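Local coordinates for protein glycosyl transferase (Staphylococcus aureus, PDB 5TZJ) that belongs to the family 2 glycosyl transferases and holds uridine-diphosphate-N-acetylglucosamine in a pocket of its mixed-sheet domain, at residues R158-L161 / L162-D166. Numbering follows the deposited sequence.
Sequences RTAL and LKDND
Lys-163 N donates to Thr-159 O at 3.0 Å, and Asp-164 N donates to Ala-160 O at 2.8 Å. These i to i+4 bonds build the short helix 159-164. Arg-158 stands at its N-cap position, and its carbonyl takes a weak bond from Leu-162 N. A Schellman motif ends the helix. Asp-166, with positive phi, is the C-prime residue, and its N makes a hydrogen bond to Lys-163 O at 3.2 Å. The backbone N of the residue after Asp-166 closes the motif on Leu-162 O.

At this end the side-chain amide of Asn-165 donates to the carbonyl of Leu-161, four residues back. Its ND2 lies 2.8 Å from Leu-161 O and meets a lone pair in the carbonyl plane. The bond is fairly straight, at 165°, and the oxygen lies almost in the amide plane, which should hold the amide in this rotation. CD1 of Leu-161 also touches ND2 of Asn-165, at 3.9 Å. Thr-159 and Lys-163 lie side by side and point the same way. The methyl CG2 of Thr-159, anti to the backbone N, meets CE of the extended Lys-163 at 3.9 Å. On Asp-164, OD2 rests 3.6 Å from CB of Ala-160.

The polar ends of Arg-158, Thr-159 and Lys-163 tie the helix to its surroundings. Thr-159 OG1 bonds to Gly-84 O, Lys-163 NZ to Leu-79 O at the end of helix 72-81, and Arg-158 NE forms a salt bridge with Asp-114. The helix directly follows strand 156-158 of the mixed sheet. Leu-162 touches both Val-87 of strand 86-89 and Phe-181 of helix 177-188, while Leu-161 rests on Ala-185 and Asn-188 of that same helix.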
loop_
_atom_site.group_PDB
_atom_site.type_symbol
_atom_site.label_atom_id
_atom_site.label_comp_id
_atom_site.label_asym_id
_atom_site.label_seq_id
_atom_site.Cartn_x
_atom_site.Cartn_y
_atom_site.Cartn_z
ATOM N N ARG A 158 0.432 15.739 3.506
ATOM C CA ARG A 158 0.825 16.934 4.239
ATOM C C ARG A 158 1.913 16.551 5.230
ATOM O O ARG A 158 1.749 15.586 5.985
ATOM C CB ARG A 158 -0.358 17.554 4.972
ATOM C CG ARG A 158 -0.012 18.895 5.676
ATOM C CD ARG A 158 -1.234 19.385 6.448
ATOM N NE ARG A 158 -2.343 19.677 5.543
ATOM C CZ ARG A 158 -2.507 20.853 4.918
ATOM N NH1 ARG A 158 -1.623 21.832 5.099
ATOM N NH2 ARG A 158 -3.545 21.045 4.103
ATOM N N THR A 159 3.025 17.300 5.224
ATOM C CA THR A 159 4.174 16.896 6.032
ATOM C C THR A 159 3.829 16.877 7.526
ATOM O O THR A 159 4.198 15.938 8.246
ATOM C CB THR A 159 5.367 17.819 5.731
ATOM O OG1 THR A 159 5.619 17.808 4.315
ATOM C CG2 THR A 159 6.638 17.368 6.492
ATOM N N ALA A 160 3.084 17.879 8.003
ATOM C CA ALA A 160 2.671 17.889 9.408
ATOM C C ALA A 160 1.727 16.737 9.749
ATOM O O ALA A 160 1.674 16.308 10.913
ATOM C CB ALA A 160 2.007 19.220 9.759
ATOM N N LEU A 161 0.949 16.238 8.780
ATOM C CA LEU A 161 0.101 15.088 9.103
ATOM C C LEU A 161 0.955 13.903 9.486
ATOM O O LEU A 161 0.664 13.200 10.462
ATOM C CB LEU A 161 -0.809 14.716 7.932
ATOM C CG LEU A 161 -1.501 13.359 8.110
ATOM C CD1 LEU A 161 -2.773 13.486 8.973
ATOM C CD2 LEU A 161 -1.812 12.801 6.760
ATOM N N LEU A 162 2.026 13.680 8.736
ATOM C CA LEU A 162 2.933 12.576 9.017
ATOM C C LEU A 162 3.692 12.813 10.314
ATOM O O LEU A 162 3.752 11.936 11.185
ATOM C CB LEU A 162 3.895 12.394 7.829
ATOM C CG LEU A 162 3.203 12.074 6.473
ATOM C CD1 LEU A 162 4.246 11.874 5.332
ATOM C CD2 LEU A 162 2.256 10.816 6.581
ATOM N N LYS A 163 4.247 14.000 10.476
ATOM C CA LYS A 163 5.164 14.192 11.593
ATOM C C LYS A 163 4.418 14.384 12.909
ATOM O O LYS A 163 4.838 13.833 13.932
ATOM C CB LYS A 163 6.119 15.361 11.305
ATOM C CG LYS A 163 7.100 15.018 10.191
ATOM C CD LYS A 163 8.194 16.091 9.996
ATOM C CE LYS A 163 9.187 15.613 8.941
ATOM N NZ LYS A 163 10.130 16.673 8.467
ATOM N N ASP A 164 3.281 15.109 12.899
ATOM C CA ASP A 164 2.544 15.342 14.143
ATOM C C ASP A 164 2.000 14.049 14.715
ATOM O O ASP A 164 1.835 13.943 15.929
ATOM C CB ASP A 164 1.389 16.320 13.938
ATOM C CG ASP A 164 1.864 17.709 13.561
ATOM O OD1 ASP A 164 3.087 17.969 13.650
ATOM O OD2 ASP A 164 1.011 18.546 13.190
ATOM N N ASN A 165 1.716 13.065 13.862
ATOM C CA ASN A 165 1.169 11.779 14.294
ATOM C C ASN A 165 2.192 10.667 14.278
ATOM O O ASN A 165 1.814 9.496 14.403
ATOM C CB ASN A 165 -0.015 11.392 13.420
ATOM C CG ASN A 165 -1.127 12.375 13.546
ATOM O OD1 ASN A 165 -1.788 12.429 14.590
ATOM N ND2 ASN A 165 -1.278 13.243 12.536
ATOM N N ASP A 166 3.472 10.999 14.098
ATOM C CA ASP A 166 4.556 10.015 14.157
ATOM C C ASP A 166 4.336 8.869 13.162
ATOM O O ASP A 166 4.364 7.691 13.525
ATOM C CB ASP A 166 4.704 9.478 15.579
ATOM C CG ASP A 166 5.995 8.721 15.783
ATOM O OD1 ASP A 166 7.066 9.264 15.431
ATOM O OD2 ASP A 166 5.938 7.580 16.291
#